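Local atomic coordinates of amidase, hydantoinase/carbamoylase family (Burkholderia vietnamiensis, PDB entry 5I4M), a protein that probably hydrolyses N-carbamoyl-L-amino acids, as a two-zinc amidase of the peptidase M20 family that works on carbon-nitrogen bonds other than peptide bonds. Residues Phe394-Ile398 / Ala409-Trp413; Arg256-Gly262 / Asp333-Asp337; Ala96-Gly102 / Glu138-Val144. All coordinates share one frame. Where two conformers were deposited one is given. Residue numbers count along the deposited sequence, not the author numbering.

Contact 1. Residues Phe394-Ile398 / Ala409-Trp413; sequences FVPCI and ATPAW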
ATOM      1  N   PHE A 394       7.342  11.531 -32.837  1.00 10.42           N
ATOM      2  CA  PHE A 394       8.156  10.916 -31.795  1.00  8.94           C
ATOM      3  C   PHE A 394       9.626  11.256 -32.003  1.00  8.28           C
ATOM      4  O   PHE A 394      10.090  11.406 -33.136  1.00  8.74           O
ATOM      5  CB  PHE A 394       8.031   9.388 -31.776  1.00  7.93           C
ATOM      6  CG  PHE A 394       6.858   8.846 -30.968  1.00  8.29           C
ATOM      7  CD1 PHE A 394       5.950   9.689 -30.337  1.00  7.38           C
ATOM      8  CD2 PHE A 394       6.684   7.474 -30.850  1.00  7.58           C
ATOM      9  CE1 PHE A 394       4.891   9.168 -29.606  1.00 13.35           C
ATOM     10  CE2 PHE A 394       5.629   6.947 -30.123  1.00 10.07           C
ATOM     11  CZ  PHE A 394       4.731   7.798 -29.498  1.00 11.46           C
ATOM     12  N   VAL A 395      10.350  11.359 -30.898  1.00  8.23           N
ATOM     13  CA  VAL A 395      11.810  11.280 -30.883  1.00  8.54           C
ATOM     14  C   VAL A 395      12.176  10.137 -29.949  1.00 11.79           C
ATOM     15  O   VAL A 395      11.319   9.660 -29.185  1.00 10.53           O
ATOM     16  CB  VAL A 395      12.458  12.614 -30.438  1.00 11.45           C
ATOM     17  CG1 VAL A 395      11.946  13.766 -31.285  1.00 11.21           C
ATOM     18  CG2 VAL A 395      12.243  12.856 -28.938  1.00  8.44           C
ATOM     19  N   PRO A 396      13.421   9.647 -29.993  1.00  9.04           N
ATOM     20  CA  PRO A 396      13.805   8.523 -29.128  1.00  9.11           C
ATOM     21  C   PRO A 396      13.927   8.964 -27.681  1.00 10.51           C
ATOM     22  O   PRO A 396      13.880  10.150 -27.359  1.00  9.54           O
ATOM     23  CB  PRO A 396      15.171   8.079 -29.675  1.00  9.30           C
ATOM     24  CG  PRO A 396      15.337   8.781 -30.994  1.00 13.80           C
ATOM     25  CD  PRO A 396      14.520  10.035 -30.895  1.00 10.36           C
ATOM     26  N   CYS A 397      14.100   7.982 -26.797  1.00  9.59           N
ATOM     27  CA  CYS A 397      14.556   8.264 -25.443  1.00 10.36           C
ATOM     28  C   CYS A 397      15.576   7.211 -25.037  1.00 14.63           C
ATOM     29  O   CYS A 397      15.573   6.093 -25.554  1.00 11.49           O
ATOM     30  CB  CYS A 397      13.408   8.324 -24.426  1.00  8.62           C
ATOM     31  SG  CYS A 397      12.335   6.876 -24.403  1.00 11.68           S
ATOM     32  N   ILE A 398      16.456   7.595 -24.108  1.00 12.46           N
ATOM     33  CA  ILE A 398      17.624   6.782 -23.781  1.00 13.35           C
ATOM     34  C   ILE A 398      17.178   5.470 -23.153  1.00 16.46           C
ATOM     35  O   ILE A 398      16.430   5.458 -22.163  1.00 12.41           O
ATOM     36  CB  ILE A 398      18.569   7.546 -22.841  1.00 11.93           C
ATOM     37  CG1 ILE A 398      19.180   8.749 -23.550  1.00 17.17           C
ATOM     38  CG2 ILE A 398      19.648   6.618 -22.309  1.00 16.75           C
ATOM     39  CD1 ILE A 398      20.207   8.388 -24.599  1.00 18.27           C
ATOM     40  N   ALA A 409      16.770  12.262 -22.893  1.00 10.36           N
ATOM     41  CA  ALA A 409      16.829  12.465 -24.338  1.00  9.33           C
ATOM     42  C   ALA A 409      18.033  13.344 -24.645  1.00 11.11           C
ATOM     43  O   ALA A 409      18.467  14.129 -23.802  1.00 12.71           O
ATOM     44  CB  ALA A 409      15.553  13.113 -24.870  1.00  8.99           C
ATOM     45  N   THR A 410      18.579  13.196 -25.843  1.00 11.74           N
ATOM     46  CA  THR A 410      19.716  14.036 -26.199  1.00 12.21           C
ATOM     47  C   THR A 410      19.242  15.389 -26.725  1.00 11.81           C
ATOM     48  O   THR A 410      18.144  15.499 -27.275  1.00 10.40           O
ATOM     49  CB  THR A 410      20.567  13.375 -27.274  1.00 13.66           C
ATOM     50  OG1 THR A 410      19.828  13.353 -28.502  1.00 12.47           O
ATOM     51  CG2 THR A 410      20.945  11.963 -26.864  1.00 12.17           C
ATOM     52  N   PRO A 411      20.066  16.428 -26.587  1.00 12.41           N
ATOM     53  CA  PRO A 411      19.735  17.709 -27.239  1.00 13.59           C
ATOM     54  C   PRO A 411      19.431  17.573 -28.722  1.00 12.08           C
ATOM     55  O   PRO A 411      18.498  18.219 -29.224  1.00 11.13           O
ATOM     56  CB  PRO A 411      20.994  18.554 -26.977  1.00 12.04           C
ATOM     57  CG  PRO A 411      21.515  18.017 -25.667  1.00 12.10           C
ATOM     58  CD  PRO A 411      21.228  16.539 -25.683  1.00 11.92           C
ATOM     59  N   ALA A 412      20.190  16.736 -29.439  1.00 11.60           N
ATOM     60  CA  ALA A 412      19.932  16.514 -30.861  1.00 11.62           C
ATOM     61  C   ALA A 412      18.509  16.017 -31.102  1.00 11.02           C
ATOM     62  O   ALA A 412      17.810  16.527 -31.987  1.00 10.95           O
ATOM     63  CB  ALA A 412      20.945  15.526 -31.437  1.00 12.01           C
ATOM     64  N   TRP A 413      18.068  15.005 -30.342  1.00 10.65           N
ATOM     65  CA  TRP A 413      16.708  14.492 -30.514  1.00 10.13           C
ATOM     66  C   TRP A 413      15.675  15.562 -30.210  1.00 14.57           C
ATOM     67  O   TRP A 413      14.679  15.701 -30.928  1.00 12.76           O
ATOM     68  CB  TRP A 413      16.461  13.286 -29.605  1.00  9.82           C
ATOM     69  CG  TRP A 413      17.260  12.097 -29.940  1.00 12.36           C
ATOM     70  CD1 TRP A 413      17.894  11.820 -31.128  1.00 11.68           C
ATOM     71  CD2 TRP A 413      17.527  10.998 -29.073  1.00 10.02           C
ATOM     72  NE1 TRP A 413      18.538  10.611 -31.041  1.00 10.70           N
ATOM     73  CE2 TRP A 413      18.331  10.087 -29.789  1.00 11.97           C
ATOM     74  CE3 TRP A 413      17.166  10.695 -27.751  1.00  9.77           C
ATOM     75  CZ2 TRP A 413      18.781   8.891 -29.230  1.00 10.54           C
ATOM     76  CZ3 TRP A 413      17.623   9.504 -27.191  1.00 10.89           C
ATOM     77  CH2 TRP A 413      18.426   8.623 -27.930  1.00 10.22           C
TER
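An indole packed against a proline can join the start of a helix to the end of the preceding strand, and Trp413 gives a clear case. It contributes by far the most buried surface here, 119 of 333 Å². Its partner Pro396 lies over one face of the ring: Pro396 CB lies 3.5 Å from the centroid of the six-membered ring and almost exactly on the ring normal, a CH-pi contact, while Pro396 CG comes within 3.5 Å of Trp413 CE2. Farther along, the m,m side chain of Ile398 brings Ile398 CD1 to 3.8 Å from Trp413 CH2 and to 4.3 Å from Thr410 CG2.

These residues mark the strand-loop-helix passage that closes the catalytic domain of the M20 fold: strand 390-395 ends, a loop carrying the zinc ligand His403 follows, and helix 411-429 begins. Thr410 is the N-cap of that helix, its OG1 accepting from Trp413 N at 3.0 Å, so the residue that packs on Pro396 is also held by the cap. At the strand end, Val395 CB meets Trp413 CB at 4.1 Å, and Val395 CG1 approaches Trp413 O to 3.4 Å. Leu218 of the short helix 217-220 packs against Pro396, and Glu219 touches both Ile398 and Trp413.

Contact 2. Residues Arg256-Gly262 / Asp333-Asp337; sequences RRDALLG and DIGLD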
ATOM      1  N   ARG A 256      -9.000 -20.081   5.392  1.00  9.68           N
ATOM      2  CA  ARG A 256      -8.719 -18.665   5.217  1.00  9.14           C
ATOM      3  C   ARG A 256      -9.284 -18.140   3.908  1.00 15.50           C
ATOM      4  O   ARG A 256      -9.318 -18.832   2.888  1.00 12.07           O
ATOM      5  CB  ARG A 256      -7.215 -18.417   5.237  1.00  9.79           C
ATOM      6  CG  ARG A 256      -6.560 -18.949   6.475  1.00  9.19           C
ATOM      7  CD  ARG A 256      -5.076 -18.720   6.406  1.00  9.10           C
ATOM      8  NE  ARG A 256      -4.460 -19.010   7.695  1.00  9.30           N
ATOM      9  CZ  ARG A 256      -3.319 -18.470   8.093  1.00 12.17           C
ATOM     10  NH1 ARG A 256      -2.691 -17.607   7.299  1.00  9.31           N
ATOM     11  NH2 ARG A 256      -2.822 -18.782   9.276  1.00 10.15           N
ATOM     12  N   ARG A 257      -9.714 -16.886   3.941  1.00  9.40           N
ATOM     13  CA  ARG A 257     -10.145 -16.170   2.745  0.57 10.10           C
ATOM     14  C   ARG A 257      -9.244 -14.949   2.636  1.00 10.28           C
ATOM     15  O   ARG A 257      -9.598 -13.844   3.053  1.00  9.93           O
ATOM     16  CB  ARG A 257     -11.631 -15.831   2.813  0.57 12.64           C
ATOM     17  CG  ARG A 257     -12.481 -17.096   2.945  0.57 14.56           C
ATOM     18  CD  ARG A 257     -13.932 -16.875   2.561  0.57 20.52           C
ATOM     19  NE  ARG A 257     -14.647 -15.993   3.475  0.57 24.87           N
ATOM     20  CZ  ARG A 257     -15.238 -14.855   3.111  0.57 28.29           C
ATOM     21  NH1 ARG A 257     -15.878 -14.121   4.012  0.57 31.09           N
ATOM     22  NH2 ARG A 257     -15.202 -14.448   1.849  0.57 22.73           N
ATOM     23  N   ASP A 258      -8.047 -15.184   2.089  1.00 11.51           N
ATOM     24  CA  ASP A 258      -6.957 -14.214   2.026  1.00  8.17           C
ATOM     25  C   ASP A 258      -7.073 -13.395   0.743  1.00  8.51           C
ATOM     26  O   ASP A 258      -6.848 -13.915  -0.357  1.00  8.64           O
ATOM     27  CB  ASP A 258      -5.625 -14.963   2.093  1.00  8.40           C
ATOM     28  CG  ASP A 258      -4.435 -14.044   2.274  1.00 11.95           C
ATOM     29  OD1 ASP A 258      -4.439 -12.955   1.659  1.00 12.33           O
ATOM     30  OD2 ASP A 258      -3.494 -14.417   3.035  1.00 10.97           O
ATOM     31  N   ALA A 259      -7.404 -12.104   0.883  1.00  8.20           N
ATOM     32  CA  ALA A 259      -7.595 -11.271  -0.302  1.00  9.88           C
ATOM     33  C   ALA A 259      -6.275 -10.942  -0.988  1.00  8.01           C
ATOM     34  O   ALA A 259      -6.257 -10.692  -2.197  1.00  8.72           O
ATOM     35  CB  ALA A 259      -8.332  -9.977   0.062  1.00  7.70           C
ATOM     36  N   LEU A 260      -5.169 -10.914  -0.249  1.00  7.94           N
ATOM     37  CA  LEU A 260      -3.890 -10.676  -0.907  1.00  6.49           C
ATOM     38  C   LEU A 260      -3.405 -11.918  -1.651  1.00  6.78           C
ATOM     39  O   LEU A 260      -2.759 -11.808  -2.696  1.00 11.13           O
ATOM     40  CB  LEU A 260      -2.855 -10.197   0.125  1.00  8.25           C
ATOM     41  CG  LEU A 260      -1.450  -9.897  -0.410  1.00  7.67           C
ATOM     42  CD1 LEU A 260      -1.523  -8.845  -1.506  1.00  7.44           C
ATOM     43  CD2 LEU A 260      -0.526  -9.437   0.720  1.00  8.75           C
ATOM     44  N   LEU A 261      -3.689 -13.106  -1.135  1.00 10.96           N
ATOM     45  CA  LEU A 261      -3.411 -14.307  -1.911  1.00  8.55           C
ATOM     46  C   LEU A 261      -4.130 -14.247  -3.249  1.00 12.50           C
ATOM     47  O   LEU A 261      -3.540 -14.543  -4.297  1.00 10.11           O
ATOM     48  CB  LEU A 261      -3.832 -15.545  -1.125  1.00  9.12           C
ATOM     49  CG  LEU A 261      -3.528 -16.903  -1.767  1.00 10.39           C
ATOM     50  CD1 LEU A 261      -2.012 -17.113  -1.911  1.00  8.50           C
ATOM     51  CD2 LEU A 261      -4.164 -18.016  -0.974  1.00 13.05           C
ATOM     52  N   GLY A 262      -5.401 -13.839  -3.230  1.00 11.37           N
ATOM     53  CA  GLY A 262      -6.145 -13.691  -4.476  1.00 10.76           C
ATOM     54  C   GLY A 262      -5.551 -12.626  -5.375  1.00 11.71           C
ATOM     55  O   GLY A 262      -5.298 -12.865  -6.560  1.00 11.18           O
ATOM     56  N   ASP A 333     -12.060 -20.002  -6.046  1.00 15.27           N
ATOM     57  CA  ASP A 333     -11.235 -21.004  -5.380  0.53 17.12           C
ATOM     58  C   ASP A 333     -10.946 -20.617  -3.935  1.00 17.70           C
ATOM     59  O   ASP A 333     -10.939 -21.477  -3.046  1.00 18.80           O
ATOM     60  CB  ASP A 333      -9.935 -21.205  -6.158  0.53 18.24           C
ATOM     61  CG  ASP A 333      -8.961 -22.108  -5.438  0.53 23.23           C
ATOM     62  OD1 ASP A 333      -9.163 -23.340  -5.459  0.53 24.40           O
ATOM     63  OD2 ASP A 333      -7.993 -21.583  -4.851  0.53 27.22           O
ATOM     64  N   ILE A 334     -10.714 -19.335  -3.681  1.00  9.79           N
ATOM     65  CA  ILE A 334     -10.422 -18.863  -2.330  1.00 12.02           C
ATOM     66  C   ILE A 334     -11.701 -18.578  -1.554  1.00 16.33           C
ATOM     67  O   ILE A 334     -11.763 -18.794  -0.341  1.00 14.52           O
ATOM     68  CB  ILE A 334      -9.521 -17.612  -2.407  1.00 10.28           C
ATOM     69  CG1 ILE A 334      -8.198 -17.951  -3.085  1.00  9.29           C
ATOM     70  CG2 ILE A 334      -9.280 -17.001  -1.009  1.00 10.17           C
ATOM     71  CD1 ILE A 334      -7.362 -16.728  -3.407  1.00 10.17           C
ATOM     72  N   GLY A 335     -12.732 -18.088  -2.230  1.00 12.61           N
ATOM     73  CA  GLY A 335     -13.922 -17.641  -1.535  1.00 15.45           C
ATOM     74  C   GLY A 335     -13.917 -16.144  -1.308  1.00 16.80           C
ATOM     75  O   GLY A 335     -14.337 -15.658  -0.254  1.00 18.63           O
ATOM     76  N   LEU A 336     -13.447 -15.398  -2.294  1.00 14.04           N
ATOM     77  CA  LEU A 336     -13.439 -13.946  -2.235  1.00 10.65           C
ATOM     78  C   LEU A 336     -14.649 -13.387  -2.971  1.00 12.34           C
ATOM     79  O   LEU A 336     -15.129 -13.979  -3.941  1.00 12.15           O
ATOM     80  CB  LEU A 336     -12.154 -13.398  -2.859  1.00  7.94           C
ATOM     81  CG  LEU A 336     -10.840 -13.925  -2.284  1.00 10.99           C
ATOM     82  CD1 LEU A 336      -9.651 -13.446  -3.128  1.00  7.57           C
ATOM     83  CD2 LEU A 336     -10.674 -13.470  -0.835  1.00 10.59           C
ATOM     84  N   ASP A 337     -15.146 -12.239  -2.493  1.00  9.39           N
ATOM     85  CA  ASP A 337     -16.089 -11.423  -3.247  1.00 13.33           C
ATOM     86  C   ASP A 337     -15.299 -10.511  -4.181  1.00 14.12           C
ATOM     87  O   ASP A 337     -14.229 -10.023  -3.817  1.00 13.40           O
ATOM     88  CB  ASP A 337     -16.963 -10.581  -2.313  1.00 14.64           C
ATOM     89  CG  ASP A 337     -17.906 -11.425  -1.472  1.00 28.81           C
ATOM     90  OD1 ASP A 337     -18.262 -12.538  -1.908  1.00 30.14           O
ATOM     91  OD2 ASP A 337     -18.288 -10.971  -0.372  1.00 35.67           O
TER
HETATM   92  O   HOH W   1     -10.254 -20.511   0.991  1.00 33.06           O
HETATM   93  O   HOH W   2     -16.157 -12.151   2.060  1.00 45.21           O
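This is a helix-start to helix-end contact in the region of the M20 dimerisation domain, where the beginning of helix 259-276 meets the end of helix 313-334. Asp258 caps the first helix, OD1 accepting from Leu261 N at 2.9 Å. The second stops at Gly335, whose positive phi would jam a CB against the preceding carbonyl. Between them Ile334 supplies the largest buried area, its CD1 3.4 Å from Gly262 CA; a side chain at Gly262 would clash with Leu336 CD1. Leu336 CD2 packs on Ala259 CA at 3.8 Å. Arg257 NH2 donates to Gly335 O at 2.6 Å, and water 1 bridges Arg256 O (2.7 Å) and Ile334 O (2.6 Å). Phe241 of strand 225-242 touches both Ala259 and Leu336, while Leu260 lies against strands 282-291 and 297-310; from the second subunit, Ala283 packs on Arg256 and Val285 on Leu260.

Contact 3. Residues Ala96-Gly102 / Glu138-Val144; sequences AAPVVTG and EHPVEVV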
ATOM      1  N   ALA A  96     -10.426  31.771 -38.363  1.00 25.50           N
ATOM      2  CA  ALA A  96     -10.032  30.474 -38.895  1.00 21.26           C
ATOM      3  C   ALA A  96      -9.837  29.481 -37.757  1.00 19.44           C
ATOM      4  O   ALA A  96      -9.466  29.848 -36.637  1.00 18.21           O
ATOM      5  CB  ALA A  96      -8.750  30.594 -39.721  1.00 22.52           C
ATOM      6  N   ALA A  97     -10.117  28.218 -38.049  1.00 18.43           N
ATOM      7  CA  ALA A  97      -9.887  27.166 -37.075  1.00 18.49           C
ATOM      8  C   ALA A  97      -8.389  27.013 -36.829  1.00 19.32           C
ATOM      9  O   ALA A  97      -7.588  27.142 -37.762  1.00 20.08           O
ATOM     10  CB  ALA A  97     -10.485  25.844 -37.562  1.00 17.36           C
ATOM     11  N   PRO A  98      -7.974  26.760 -35.593  1.00 15.12           N
ATOM     12  CA  PRO A  98      -6.543  26.745 -35.288  1.00 14.41           C
ATOM     13  C   PRO A  98      -5.888  25.420 -35.635  1.00 14.56           C
ATOM     14  O   PRO A  98      -6.528  24.368 -35.681  1.00 19.30           O
ATOM     15  CB  PRO A  98      -6.509  26.976 -33.771  1.00 15.65           C
ATOM     16  CG  PRO A  98      -7.787  26.328 -33.290  1.00 15.11           C
ATOM     17  CD  PRO A  98      -8.802  26.637 -34.379  1.00 18.20           C
ATOM     18  N   VAL A  99      -4.586  25.492 -35.889  1.00 14.41           N
ATOM     19  CA  VAL A  99      -3.726  24.318 -35.867  1.00 12.98           C
ATOM     20  C   VAL A  99      -3.129  24.250 -34.472  1.00 15.09           C
ATOM     21  O   VAL A  99      -2.492  25.206 -34.020  1.00 16.04           O
ATOM     22  CB  VAL A  99      -2.632  24.394 -36.941  1.00 15.06           C
ATOM     23  CG1 VAL A  99      -1.669  23.234 -36.781  1.00 16.50           C
ATOM     24  CG2 VAL A  99      -3.267  24.377 -38.330  1.00 14.56           C
ATOM     25  N   VAL A 100      -3.366  23.150 -33.767  1.00 11.27           N
ATOM     26  CA  VAL A 100      -3.005  23.114 -32.357  1.00 10.46           C
ATOM     27  C   VAL A 100      -1.914  22.082 -32.133  1.00 11.08           C
ATOM     28  O   VAL A 100      -1.770  21.107 -32.876  1.00 14.60           O
ATOM     29  CB  VAL A 100      -4.205  22.832 -31.433  1.00 11.25           C
ATOM     30  CG1 VAL A 100      -5.393  23.734 -31.802  1.00 14.40           C
ATOM     31  CG2 VAL A 100      -4.579  21.380 -31.484  1.00 15.35           C
ATOM     32  N   THR A 101      -1.125  22.326 -31.096  1.00 10.67           N
ATOM     33  CA  THR A 101      -0.161  21.358 -30.617  1.00  8.82           C
ATOM     34  C   THR A 101      -0.195  21.413 -29.103  1.00 16.75           C
ATOM     35  O   THR A 101      -0.830  22.283 -28.508  1.00 13.25           O
ATOM     36  CB  THR A 101       1.252  21.649 -31.141  1.00 11.77           C
ATOM     37  OG1 THR A 101       2.096  20.525 -30.882  1.00 11.47           O
ATOM     38  CG2 THR A 101       1.838  22.882 -30.451  1.00 11.51           C
ATOM     39  N   GLY A 102       0.508  20.491 -28.474  1.00 17.24           N
ATOM     40  CA  GLY A 102       0.523  20.528 -27.035  1.00 14.49           C
ATOM     41  C   GLY A 102       0.518  19.152 -26.428  1.00 12.65           C
ATOM     42  O   GLY A 102       0.509  18.137 -27.135  1.00 11.31           O
ATOM     43  N   GLU A 138      -1.850  31.529 -41.866  1.00 21.97           N
ATOM     44  CA  GLU A 138      -3.241  31.752 -42.252  1.00 21.28           C
ATOM     45  C   GLU A 138      -4.185  31.379 -41.111  1.00 22.40           C
ATOM     46  O   GLU A 138      -5.038  32.178 -40.703  1.00 21.42           O
ATOM     47  CB  GLU A 138      -3.563  30.946 -43.510  1.00 25.23           C
ATOM     48  CG  GLU A 138      -4.937  31.226 -44.093  1.00 36.55           C
ATOM     49  CD  GLU A 138      -4.936  32.379 -45.089  1.00 42.32           C
ATOM     50  OE1 GLU A 138      -5.926  32.494 -45.847  1.00 38.90           O
ATOM     51  OE2 GLU A 138      -3.948  33.154 -45.120  1.00 41.49           O
ATOM     52  N   HIS A 139      -4.044  30.183 -40.595  1.00 20.31           N
ATOM     53  CA  HIS A 139      -4.779  29.739 -39.428  1.00 21.10           C
ATOM     54  C   HIS A 139      -4.057  30.188 -38.159  1.00 20.90           C
ATOM     55  O   HIS A 139      -2.826  30.210 -38.123  1.00 17.46           O
ATOM     56  CB  HIS A 139      -4.904  28.211 -39.413  1.00 17.44           C
ATOM     57  CG  HIS A 139      -5.644  27.645 -40.587  1.00 20.12           C
ATOM     58  ND1 HIS A 139      -6.948  27.204 -40.500  1.00 18.45           N
ATOM     59  CD2 HIS A 139      -5.259  27.434 -41.867  1.00 19.13           C
ATOM     60  CE1 HIS A 139      -7.334  26.746 -41.679  1.00 19.35           C
ATOM     61  NE2 HIS A 139      -6.329  26.877 -42.526  1.00 20.98           N
ATOM     62  N   PRO A 140      -4.790  30.510 -37.096  1.00 17.04           N
ATOM     63  CA  PRO A 140      -4.135  30.698 -35.804  1.00 16.13           C
ATOM     64  C   PRO A 140      -3.463  29.403 -35.378  1.00 18.08           C
ATOM     65  O   PRO A 140      -3.816  28.310 -35.826  1.00 16.00           O
ATOM     66  CB  PRO A 140      -5.289  31.070 -34.864  1.00 16.98           C
ATOM     67  CG  PRO A 140      -6.505  30.485 -35.516  1.00 19.60           C
ATOM     68  CD  PRO A 140      -6.255  30.617 -36.993  1.00 17.91           C
ATOM     69  N   VAL A 141      -2.470  29.544 -34.508  1.00 15.08           N
ATOM     70  CA  VAL A 141      -1.729  28.420 -33.955  1.00 13.25           C
ATOM     71  C   VAL A 141      -1.904  28.447 -32.445  1.00 16.52           C
ATOM     72  O   VAL A 141      -1.884  29.520 -31.834  1.00 19.15           O
ATOM     73  CB  VAL A 141      -0.239  28.496 -34.355  1.00 17.56           C
ATOM     74  CG1 VAL A 141       0.600  27.560 -33.507  1.00 20.06           C
ATOM     75  CG2 VAL A 141      -0.068  28.188 -35.856  1.00 16.66           C
ATOM     76  N   GLU A 142      -2.118  27.279 -31.842  1.00 13.42           N
ATOM     77  CA  GLU A 142      -2.290  27.212 -30.397  1.00 13.32           C
ATOM     78  C   GLU A 142      -1.391  26.145 -29.795  1.00 12.78           C
ATOM     79  O   GLU A 142      -1.147  25.106 -30.409  1.00 12.77           O
ATOM     80  CB  GLU A 142      -3.753  26.896 -30.017  1.00 13.99           C
ATOM     81  CG  GLU A 142      -4.748  27.985 -30.390  1.00 17.15           C
ATOM     82  CD  GLU A 142      -6.151  27.693 -29.877  1.00 20.27           C
ATOM     83  OE1 GLU A 142      -7.083  28.444 -30.220  1.00 19.42           O
ATOM     84  OE2 GLU A 142      -6.325  26.705 -29.137  1.00 19.54           O
ATOM     85  N   VAL A 143      -0.896  26.409 -28.583  1.00 11.50           N
ATOM     86  CA  VAL A 143      -0.243  25.407 -27.741  0.67 11.86           C
ATOM     87  C   VAL A 143      -1.155  25.137 -26.555  1.00 11.16           C
ATOM     88  O   VAL A 143      -1.656  26.081 -25.934  1.00  9.48           O
ATOM     89  CB  VAL A 143       1.140  25.880 -27.258  0.67 11.15           C
ATOM     90  CG1 VAL A 143       1.866  24.750 -26.526  0.67 10.58           C
ATOM     91  CG2 VAL A 143       1.951  26.392 -28.424  0.67 12.18           C
ATOM     92  N   VAL A 144      -1.369  23.860 -26.235  1.00 10.23           N
ATOM     93  CA  VAL A 144      -2.321  23.467 -25.204  1.00  9.14           C
ATOM     94  C   VAL A 144      -1.589  22.705 -24.108  1.00 11.18           C
ATOM     95  O   VAL A 144      -0.699  21.893 -24.391  1.00  9.52           O
ATOM     96  CB  VAL A 144      -3.470  22.615 -25.791  1.00  7.92           C
ATOM     97  CG1 VAL A 144      -4.518  22.319 -24.726  1.00 10.73           C
ATOM     98  CG2 VAL A 144      -4.134  23.345 -26.971  1.00  8.82           C
TER
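Two parallel strands joined by a helix form the classic beta-alpha-beta unit, and strands 99-103 and 141-145, connected through helix 117-132, supply one in the sheet of the catalytic domain. Their short segments run 25° apart, with Val99 paired to Val141, Val100 to Glu142, Thr101 to Val143 and Gly102 to Val144. The ladder is built from Val99 N to Pro140 O (2.9 Å), Glu142 N to Val99 O (3.0 Å), Thr101 N to Glu142 O (2.9 Å) and Val144 N to Thr101 O (2.8 Å).

Side-chain conformation follows the two faces. Val99, Thr101, Val141 and Val143, all with chi1 near t, project to one face; Val141 and Val143 pack on Ile127 of the connecting helix, and Val99, Thr101 and Val141 touch helix 411-429. The t rotamer of Thr101 is accompanied by a hydrogen bond from its OG1 to Phe208 O, and its CG2 lies 4.1 Å from Val143 CG2. On the other face Val100 adopts m and Val144 t, while Glu142, m then extended, carries its carboxylate past Pro98 to salt bridges with Arg202 and Arg88. Gly102 has phi 143°, and a CB there would strike Val144 O. Two residues after it comes the zinc ligand His104, so this strand leads directly to the metal site.

Before the strands begin, Pro98 CB meets Pro140 CG at 3.9 Å. His139, whose ring stacks on that of His205, takes chi1 m, and this places ND1 to donate to Ala97 O at 2.8 Å.

Overall arrangement
Along the chain contact 3 comes first, then contact 2, then contact 1, each closing before the next opens. Contacts 3 and 1 both reach the catalytic domain's sheet, in which strand 206-212 lies between strands 99-103 and 390-395; their centres are 25 Å apart, nearest atoms about 10 Å. Helix 411-429 links them, since it begins in contact 1 and its later residues cover one face of contact 3. Contact 2 stands well apart, its centre 46 Å from that of contact 1 and 53 Å from that of contact 3, beside the second subunit. The chain thus leaves the zinc-binding domain for the dimerisation region and returns to complete the metal site.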